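Long-range contacts in Dot/Icm T4SS effector (Legionella pneumophila, PDB 6VVE), which acts as a Legionella effector kinase that is activated by the host metabolite inositol hexakisphosphate and binds ADP with manganese: residues Q159-L167 with L194-T203; W232-P242 with G282-L290. All coordinates share one frame; numbering follows the deposited sequence.

In the fold
Both contacts are partly buried and lie on the side of the chain that probably corresponds to a kinase C-lobe, with centres 14 Å apart. Contact 1 sits nearer the centre of the chain and sets helix 159-174 against the hairpin 194-203, close to the ADP site; contact 2 lies farther out and joins helix 231-239 to the segment leading into helix 288-299. Glu163, in the helix of contact 1, couples them: its OE2 is 2.6 Å from Tyr236 OH and its OE1 2.8 Å from Lys288 N, both probable hydrogen bonds. Contact 1 combines a phenylalanine ring packed on the hairpin with a lysine and a water, whereas contact 2 relies on an asparagine amide, a serine hydroxyl and prolines.

Contact 1: Q159-L167 with L194-T203; sequences QPKIEEFVL and LIATEEMVKT
Phe165 lays its ring across the hairpin, overlapping Leu194, Val201 and Thr203 at once. Its first torsion places CG anti to the backbone N (chi1 169°), carrying the ring from the helix toward both strands. Ring atom CE2 lies 3.4 Å from Leu194 CD2, and CE1 comes within 3.6 Å of Thr203 CB, while Thr203 CG2 sits at the ring edge in its plane. Val201 meets the base of the same side chain, with its CG1 4.0 Å from Phe165 CG; its other methyl, CG2, packs at 3.8 Å on Lys161 CB. A turn earlier on the helix, Lys161 runs extended beyond CG along the hairpin turn. Its ammonium bonds two successive carbonyls: NZ reaches Thr197 O at 2.7 Å, in the carbonyl plane at a C=O...N angle of 159°, and Glu198 O at 3.0 Å from well above that carbonyl's plane. Between these apolar and charged ends a water donates to Lys161 O (2.6 Å) and accepts from Val201 N (2.9 Å), bridging the two backbones. Thr203 OG1 is bonded to Asn193 O, tying the second strand back to the ADP-pocket residue just before the first. A helix packed against a two-stranded hairpin that runs into the nucleotide site is consistent with the helix E and beta7-beta8 pairing of the protein kinase C-lobe.

Contact 2: W232-P242 with G282-L290; sequences WLYVYNFIYPP and GLISLPKKL
Asn237 makes a two-pronged side-chain bridge to the backbone of Ser285, joining helix 231-239 to the extended residues 284-286, which follow the Schellman motif at Gly282 and lead to Pro287, the N-cap of helix 288-299. Among the polar contacts, Asn237 OD1 accepts from Ser285 N at 2.7 Å with a nearly straight N-H...O angle of 172°. The amide's ND2 donates to Ser285 O at 3.1 Å, less straight, and also to Leu233 O one turn back, which fixes the rotation of the amide. Ser285 OG donates to Tyr240 O at 2.8 Å, in that carbonyl's plane. Aromatic contacts come next: with CG anti to the backbone N (chi1 -171°), Tyr236 turns its ring toward Pro287, whose CD lies over one face in a CH-pi contact, 4.0 Å from the ring centroid, while Ser285 CB approaches the edge. Tyr236 OH bonds Glu163 of helix 159-174, and helices 253-262 and 272-280 pack on Ile284, consistent with a helical kinase C-lobe. In the apolar packing, Trp232 CH2 touches Leu290 CD2 at 3.6 Å, and Leu286 CD2 touches both the Trp232 ring edge and Leu233 CD1. Pro242 rests its ring on the 282-285 backbone, with CG 3.4 Å from Ile284 C.

Contact 1: Q159-L167 with L194-T203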
loop_
_atom_site.group_PDB
_atom_site.type_symbol
_atom_site.label_atom_id
_atom_site.label_comp_id
_atom_site.label_asym_id
_atom_site.label_seq_id
_atom_site.Cartn_x
_atom_site.Cartn_y
_atom_site.Cartn_z
ATOM N N GLN A 159 11.386 -6.207 15.106
ATOM C CA GLN A 159 11.211 -4.763 14.986
ATOM C C GLN A 159 11.716 -4.221 13.652
ATOM O O GLN A 159 11.054 -3.333 13.087
ATOM C CB GLN A 159 11.918 -4.051 16.145
ATOM C CG GLN A 159 11.878 -2.537 16.043
ATOM C CD GLN A 159 12.049 -1.857 17.384
ATOM O OE1 GLN A 159 12.426 -2.490 18.369
ATOM N NE2 GLN A 159 11.763 -0.564 17.430
ATOM N N PRO A 160 12.838 -4.692 13.100
ATOM C CA PRO A 160 13.266 -4.178 11.785
ATOM C C PRO A 160 12.248 -4.417 10.686
ATOM O O PRO A 160 12.133 -3.588 9.775
ATOM C CB PRO A 160 14.576 -4.940 11.520
ATOM C CG PRO A 160 15.066 -5.342 12.887
ATOM C CD PRO A 160 13.830 -5.613 13.695
ATOM N N LYS A 161 11.507 -5.531 10.736
ATOM C CA LYS A 161 10.467 -5.770 9.739
ATOM C C LYS A 161 9.447 -4.638 9.729
ATOM O O LYS A 161 9.072 -4.121 8.665
ATOM C CB LYS A 161 9.766 -7.098 10.012
ATOM C CG LYS A 161 10.570 -8.327 9.669
ATOM C CD LYS A 161 9.721 -9.583 9.792
ATOM C CE LYS A 161 10.574 -10.838 9.723
ATOM N NZ LYS A 161 9.757 -12.069 9.873
ATOM N N ILE A 162 8.974 -4.248 10.913
ATOM C CA ILE A 162 7.967 -3.200 10.999
ATOM C C ILE A 162 8.578 -1.848 10.649
ATOM O O ILE A 162 7.960 -1.037 9.953
ATOM C CB ILE A 162 7.325 -3.195 12.401
ATOM C CG1 ILE A 162 6.837 -4.597 12.767
ATOM C CG2 ILE A 162 6.183 -2.193 12.450
ATOM C CD1 ILE A 162 6.118 -4.683 14.094
ATOM N N GLU A 163 9.792 -1.584 11.129
ATOM C CA GLU A 163 10.483 -0.348 10.775
ATOM C C GLU A 163 10.590 -0.204 9.259
ATOM O O GLU A 163 10.249 0.844 8.697
ATOM C CB GLU A 163 11.871 -0.316 11.422
ATOM C CG GLU A 163 11.879 -0.541 12.929
ATOM C CD GLU A 163 12.322 0.683 13.719
ATOM O OE1 GLU A 163 12.915 1.609 13.128
ATOM O OE2 GLU A 163 12.066 0.719 14.940
ATOM N N GLU A 164 11.039 -1.260 8.579
ATOM C CA GLU A 164 11.221 -1.184 7.135
ATOM C C GLU A 164 9.890 -0.975 6.424
ATOM O O GLU A 164 9.810 -0.230 5.439
ATOM C CB GLU A 164 11.911 -2.453 6.633
ATOM C CG GLU A 164 12.312 -2.396 5.169
ATOM C CD GLU A 164 13.002 -3.663 4.696
ATOM O OE1 GLU A 164 13.207 -4.579 5.520
ATOM O OE2 GLU A 164 13.339 -3.742 3.494
ATOM N N PHE A 165 8.823 -1.614 6.910
ATOM C CA PHE A 165 7.520 -1.391 6.299
ATOM C C PHE A 165 7.050 0.045 6.499
ATOM O O PHE A 165 6.527 0.670 5.570
ATOM C CB PHE A 165 6.477 -2.344 6.879
ATOM C CG PHE A 165 5.072 -1.997 6.475
ATOM C CD1 PHE A 165 4.558 -2.420 5.263
ATOM C CD2 PHE A 165 4.277 -1.202 7.302
ATOM C CE1 PHE A 165 3.264 -2.087 4.890
ATOM C CE2 PHE A 165 2.996 -0.858 6.931
ATOM C CZ PHE A 165 2.483 -1.301 5.725
ATOM N N VAL A 166 7.234 0.584 7.705
ATOM C CA VAL A 166 6.778 1.941 8.003
ATOM C C VAL A 166 7.477 2.950 7.099
ATOM O O VAL A 166 6.840 3.858 6.547
ATOM C CB VAL A 166 6.997 2.269 9.489
ATOM C CG1 VAL A 166 6.932 3.760 9.723
ATOM C CG2 VAL A 166 5.956 1.545 10.335
ATOM N N LEU A 167 8.801 2.820 6.948
ATOM C CA LEU A 167 9.538 3.740 6.083
ATOM C C LEU A 167 9.094 3.591 4.631
ATOM O O LEU A 167 9.046 4.570 3.877
ATOM C CB LEU A 167 11.037 3.495 6.214
ATOM C CG LEU A 167 11.648 3.828 7.577
ATOM C CD1 LEU A 167 13.106 3.431 7.616
ATOM C CD2 LEU A 167 11.471 5.298 7.910
ATOM N N LEU A 194 -1.853 -5.849 8.231
ATOM C CA LEU A 194 -0.411 -6.028 8.241
ATOM C C LEU A 194 -0.114 -7.517 8.382
ATOM O O LEU A 194 -0.611 -8.167 9.312
ATOM C CB LEU A 194 0.239 -5.261 9.389
ATOM C CG LEU A 194 0.156 -3.742 9.362
ATOM C CD1 LEU A 194 0.792 -3.163 10.625
ATOM C CD2 LEU A 194 0.823 -3.180 8.120
ATOM N N ILE A 195 0.680 -8.056 7.461
ATOM C CA ILE A 195 1.043 -9.468 7.456
ATOM C C ILE A 195 2.563 -9.570 7.491
ATOM O O ILE A 195 3.253 -8.943 6.676
ATOM C CB ILE A 195 0.483 -10.198 6.224
ATOM C CG1 ILE A 195 -0.997 -9.880 6.023
ATOM C CG2 ILE A 195 0.688 -11.703 6.370
ATOM C CD1 ILE A 195 -1.890 -10.325 7.159
ATOM N N ALA A 196 3.080 -10.364 8.422
ATOM C CA ALA A 196 4.510 -10.606 8.540
ATOM C C ALA A 196 4.865 -11.903 7.827
ATOM O O ALA A 196 4.261 -12.948 8.092
ATOM C CB ALA A 196 4.937 -10.679 10.006
ATOM N N THR A 197 5.835 -11.830 6.915
ATOM C CA THR A 197 6.387 -12.995 6.247
ATOM C C THR A 197 7.801 -13.237 6.765
ATOM O O THR A 197 8.244 -12.614 7.734
ATOM C CB THR A 197 6.364 -12.803 4.734
ATOM O OG1 THR A 197 7.234 -11.725 4.371
ATOM C CG2 THR A 197 4.946 -12.495 4.258
ATOM N N GLU A 198 8.518 -14.153 6.113
ATOM C CA GLU A 198 9.866 -14.490 6.562
ATOM C C GLU A 198 10.770 -13.260 6.562
ATOM O O GLU A 198 11.447 -12.969 7.556
ATOM C CB GLU A 198 10.453 -15.584 5.667
ATOM C CG GLU A 198 9.672 -16.885 5.678
ATOM C CD GLU A 198 9.755 -17.608 7.013
ATOM O OE1 GLU A 198 10.529 -17.171 7.894
ATOM O OE2 GLU A 198 9.048 -18.622 7.177
ATOM N N GLU A 199 10.785 -12.519 5.452
ATOM C CA GLU A 199 11.751 -11.451 5.257
ATOM C C GLU A 199 11.245 -10.086 5.703
ATOM O O GLU A 199 12.062 -9.209 6.014
ATOM C CB GLU A 199 12.141 -11.367 3.777
ATOM C CG GLU A 199 12.674 -12.660 3.190
ATOM C CD GLU A 199 14.123 -12.903 3.548
ATOM O OE1 GLU A 199 14.900 -13.290 2.652
ATOM O OE2 GLU A 199 14.487 -12.699 4.727
HETATM N N MSE A 200 9.934 -9.881 5.755
HETATM C CA MSE A 200 9.396 -8.548 5.907
HETATM C C MSE A 200 7.957 -8.521 6.397
HETATM O O MSE A 200 7.361 -9.561 6.683
HETATM C CB MSE A 200 9.474 -7.825 4.557
HETATM C CG MSE A 200 8.566 -8.451 3.498
HETATM SE SE MSE A 200 8.832 -7.720 1.701
HETATM C CE MSE A 200 10.611 -8.414 1.351
ATOM N N VAL A 201 7.404 -7.315 6.491
ATOM C CA VAL A 201 5.986 -7.101 6.738
ATOM C C VAL A 201 5.378 -6.510 5.472
ATOM O O VAL A 201 5.932 -5.563 4.901
ATOM C CB VAL A 201 5.762 -6.182 7.950
ATOM C CG1 VAL A 201 4.349 -5.618 7.934
ATOM C CG2 VAL A 201 6.023 -6.937 9.230
ATOM N N LYS A 202 4.256 -7.078 5.033
ATOM C CA LYS A 202 3.498 -6.592 3.898
ATOM C C LYS A 202 2.122 -6.128 4.370
ATOM O O LYS A 202 1.687 -6.413 5.493
ATOM C CB LYS A 202 3.348 -7.681 2.831
ATOM C CG LYS A 202 4.655 -8.334 2.399
ATOM C CD LYS A 202 4.386 -9.513 1.465
ATOM C CE LYS A 202 5.675 -10.193 1.029
ATOM N NZ LYS A 202 6.452 -9.364 0.074
ATOM N N THR A 203 1.427 -5.408 3.500
ATOM C CA THR A 203 0.080 -4.943 3.790
ATOM C C THR A 203 -0.857 -5.373 2.666
ATOM O O THR A 203 -0.497 -5.321 1.482
ATOM C CB THR A 203 0.020 -3.423 3.967
ATOM O OG1 THR A 203 -1.303 -3.052 4.407
ATOM C CG2 THR A 203 0.337 -2.692 2.668
HETATM O O HOH W 1 9.432 -5.220 6.366
#

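Contact 2: W232-P242 with G282-L290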
loop_
_atom_site.group_PDB
_atom_site.type_symbol
_atom_site.label_atom_id
_atom_site.label_comp_id
_atom_site.label_asym_id
_atom_site.label_seq_id
_atom_site.Cartn_x
_atom_site.Cartn_y
_atom_site.Cartn_z
ATOM N N TRP A 232 1.851 6.684 8.028
ATOM C CA TRP A 232 3.013 5.922 8.473
ATOM C C TRP A 232 3.331 6.188 9.940
ATOM O O TRP A 232 3.751 5.280 10.671
ATOM C CB TRP A 232 4.225 6.286 7.607
ATOM C CG TRP A 232 4.608 7.724 7.758
ATOM C CD1 TRP A 232 4.092 8.786 7.072
ATOM C CD2 TRP A 232 5.580 8.262 8.658
ATOM N NE1 TRP A 232 4.683 9.958 7.496
ATOM C CE2 TRP A 232 5.601 9.658 8.469
ATOM C CE3 TRP A 232 6.425 7.702 9.616
ATOM C CZ2 TRP A 232 6.452 10.494 9.189
ATOM C CZ3 TRP A 232 7.276 8.541 10.332
ATOM C CH2 TRP A 232 7.276 9.917 10.116
ATOM N N LEU A 233 3.144 7.432 10.388
ATOM C CA LEU A 233 3.473 7.781 11.766
ATOM C C LEU A 233 2.508 7.132 12.743
ATOM O O LEU A 233 2.922 6.695 13.832
ATOM C CB LEU A 233 3.463 9.297 11.927
ATOM C CG LEU A 233 3.869 9.873 13.280
ATOM C CD1 LEU A 233 5.336 9.616 13.557
ATOM C CD2 LEU A 233 3.559 11.375 13.330
ATOM N N TYR A 234 1.220 7.061 12.379
ATOM C CA TYR A 234 0.236 6.456 13.273
ATOM C C TYR A 234 0.537 4.976 13.495
ATOM O O TYR A 234 0.459 4.475 14.626
ATOM C CB TYR A 234 -1.174 6.602 12.703
ATOM C CG TYR A 234 -1.576 7.997 12.279
ATOM C CD1 TYR A 234 -0.921 9.123 12.768
ATOM C CD2 TYR A 234 -2.643 8.188 11.409
ATOM C CE1 TYR A 234 -1.290 10.390 12.374
ATOM C CE2 TYR A 234 -3.037 9.457 11.020
ATOM C CZ TYR A 234 -2.348 10.552 11.491
ATOM O OH TYR A 234 -2.738 11.803 11.084
ATOM N N VAL A 235 0.878 4.260 12.419
ATOM C CA VAL A 235 1.185 2.838 12.536
ATOM C C VAL A 235 2.374 2.630 13.467
ATOM O O VAL A 235 2.332 1.800 14.389
ATOM C CB VAL A 235 1.445 2.230 11.144
ATOM C CG1 VAL A 235 1.854 0.773 11.270
ATOM C CG2 VAL A 235 0.213 2.372 10.257
ATOM N N TYR A 236 3.452 3.386 13.247
ATOM C CA TYR A 236 4.659 3.170 14.034
ATOM C C TYR A 236 4.430 3.478 15.511
ATOM O O TYR A 236 4.836 2.709 16.388
ATOM C CB TYR A 236 5.806 4.019 13.501
ATOM C CG TYR A 236 7.120 3.665 14.153
ATOM C CD1 TYR A 236 7.870 2.582 13.704
ATOM C CD2 TYR A 236 7.616 4.408 15.217
ATOM C CE1 TYR A 236 9.076 2.250 14.301
ATOM C CE2 TYR A 236 8.826 4.088 15.811
ATOM C CZ TYR A 236 9.543 3.003 15.356
ATOM O OH TYR A 236 10.737 2.667 15.948
ATOM N N ASN A 237 3.792 4.615 15.802
ATOM C CA ASN A 237 3.600 5.017 17.195
ATOM C C ASN A 237 2.615 4.106 17.916
ATOM O O ASN A 237 2.746 3.900 19.121
ATOM C CB ASN A 237 3.130 6.469 17.271
ATOM C CG ASN A 237 4.283 7.450 17.196
ATOM O OD1 ASN A 237 4.734 7.977 18.217
ATOM N ND2 ASN A 237 4.782 7.691 15.988
ATOM N N PHE A 238 1.626 3.559 17.204
ATOM C CA PHE A 238 0.716 2.608 17.833
ATOM C C PHE A 238 1.463 1.363 18.289
ATOM O O PHE A 238 1.185 0.824 19.367
ATOM C CB PHE A 238 -0.406 2.222 16.869
ATOM C CG PHE A 238 -1.359 1.203 17.434
ATOM C CD1 PHE A 238 -2.319 1.571 18.360
ATOM C CD2 PHE A 238 -1.286 -0.128 17.044
ATOM C CE1 PHE A 238 -3.194 0.637 18.892
ATOM C CE2 PHE A 238 -2.166 -1.068 17.570
ATOM C CZ PHE A 238 -3.121 -0.678 18.495
ATOM N N ILE A 239 2.430 0.897 17.482
ATOM C CA ILE A 239 3.144 -0.335 17.803
ATOM C C ILE A 239 4.293 -0.056 18.767
ATOM O O ILE A 239 4.570 -0.854 19.669
ATOM C CB ILE A 239 3.634 -1.000 16.506
ATOM C CG1 ILE A 239 2.450 -1.278 15.572
ATOM C CG2 ILE A 239 4.387 -2.277 16.800
ATOM C CD1 ILE A 239 2.850 -1.847 14.216
ATOM N N TYR A 240 5.016 1.047 18.568
ATOM C CA TYR A 240 6.178 1.403 19.391
ATOM C C TYR A 240 5.975 2.810 19.926
ATOM O O TYR A 240 6.705 3.740 19.569
ATOM C CB TYR A 240 7.483 1.311 18.593
ATOM C CG TYR A 240 7.721 -0.039 17.972
ATOM C CD1 TYR A 240 7.966 -1.161 18.766
ATOM C CD2 TYR A 240 7.704 -0.202 16.592
ATOM C CE1 TYR A 240 8.173 -2.402 18.201
ATOM C CE2 TYR A 240 7.917 -1.443 16.015
ATOM C CZ TYR A 240 8.154 -2.539 16.820
ATOM O OH TYR A 240 8.356 -3.769 16.250
ATOM N N PRO A 241 4.990 2.998 20.796
ATOM C CA PRO A 241 4.718 4.339 21.348
ATOM C C PRO A 241 5.922 4.865 22.109
ATOM O O PRO A 241 6.787 4.084 22.538
ATOM C CB PRO A 241 3.526 4.101 22.288
ATOM C CG PRO A 241 3.586 2.617 22.621
ATOM C CD PRO A 241 4.095 1.965 21.361
ATOM N N PRO A 242 6.018 6.178 22.291
ATOM C CA PRO A 242 7.114 6.725 23.101
ATOM C C PRO A 242 7.006 6.278 24.553
ATOM O O PRO A 242 5.922 6.008 25.069
ATOM C CB PRO A 242 6.936 8.245 22.980
ATOM C CG PRO A 242 5.971 8.454 21.842
ATOM C CD PRO A 242 5.109 7.221 21.795
ATOM N N GLY A 282 10.065 13.839 23.379
ATOM C CA GLY A 282 9.514 12.590 23.852
ATOM C C GLY A 282 8.036 12.419 23.601
ATOM O O GLY A 282 7.399 11.594 24.268
ATOM N N LEU A 283 7.471 13.165 22.645
ATOM C CA LEU A 283 6.041 13.128 22.382
ATOM C C LEU A 283 5.653 12.069 21.359
ATOM O O LEU A 283 4.552 11.516 21.441
ATOM C CB LEU A 283 5.565 14.495 21.885
ATOM C CG LEU A 283 5.854 15.688 22.800
ATOM C CD1 LEU A 283 5.227 16.947 22.213
ATOM C CD2 LEU A 283 5.354 15.434 24.202
ATOM N N ILE A 284 6.519 11.795 20.387
ATOM C CA ILE A 284 6.261 10.817 19.347
ATOM C C ILE A 284 7.493 9.932 19.197
ATOM O O ILE A 284 8.600 10.278 19.617
ATOM C CB ILE A 284 5.911 11.470 17.994
ATOM C CG1 ILE A 284 7.087 12.308 17.481
ATOM C CG2 ILE A 284 4.682 12.334 18.126
ATOM C CD1 ILE A 284 6.905 12.811 16.053
ATOM N N SER A 285 7.284 8.782 18.578
ATOM C CA SER A 285 8.356 7.875 18.197
ATOM C C SER A 285 8.615 7.993 16.699
ATOM O O SER A 285 7.758 8.431 15.926
ATOM C CB SER A 285 7.997 6.427 18.553
ATOM O OG SER A 285 7.790 6.306 19.944
ATOM N N LEU A 286 9.807 7.580 16.294
ATOM C CA LEU A 286 10.194 7.582 14.893
ATOM C C LEU A 286 11.005 6.321 14.614
ATOM O O LEU A 286 11.750 5.866 15.485
ATOM C CB LEU A 286 11.034 8.818 14.538
ATOM C CG LEU A 286 10.369 10.181 14.673
ATOM C CD1 LEU A 286 11.399 11.280 14.453
ATOM C CD2 LEU A 286 9.219 10.321 13.701
ATOM N N PRO A 287 10.872 5.753 13.416
ATOM C CA PRO A 287 11.766 4.643 13.042
ATOM C C PRO A 287 13.215 5.044 13.261
ATOM O O PRO A 287 13.596 6.198 13.054
ATOM C CB PRO A 287 11.448 4.416 11.559
ATOM C CG PRO A 287 10.034 4.898 11.407
ATOM C CD PRO A 287 9.912 6.077 12.344
ATOM N N LYS A 288 14.025 4.076 13.688
ATOM C CA LYS A 288 15.403 4.378 14.060
ATOM C C LYS A 288 16.144 5.099 12.940
ATOM O O LYS A 288 16.870 6.066 13.190
ATOM C CB LYS A 288 16.135 3.091 14.444
ATOM C CG LYS A 288 17.418 3.326 15.222
ATOM C CD LYS A 288 18.146 2.014 15.505
ATOM C CE LYS A 288 19.095 2.152 16.689
ATOM N NZ LYS A 288 20.058 3.273 16.516
ATOM N N LYS A 289 15.966 4.650 11.693
ATOM C CA LYS A 289 16.731 5.226 10.592
ATOM C C LYS A 289 16.290 6.649 10.287
ATOM O O LYS A 289 17.118 7.477 9.886
ATOM C CB LYS A 289 16.601 4.360 9.340
ATOM C CG LYS A 289 17.483 4.821 8.199
ATOM C CD LYS A 289 17.441 3.862 7.014
ATOM C CE LYS A 289 18.468 4.255 5.959
ATOM N NZ LYS A 289 18.518 3.278 4.836
ATOM N N LEU A 290 14.999 6.955 10.464
ATOM C CA LEU A 290 14.533 8.314 10.205
ATOM C C LEU A 290 15.066 9.276 11.258
ATOM O O LEU A 290 15.523 10.376 10.929
ATOM C CB LEU A 290 13.005 8.350 10.154
ATOM C CG LEU A 290 12.375 9.725 9.936
ATOM C CD1 LEU A 290 12.886 10.357 8.653
ATOM C CD2 LEU A 290 10.854 9.618 9.922
#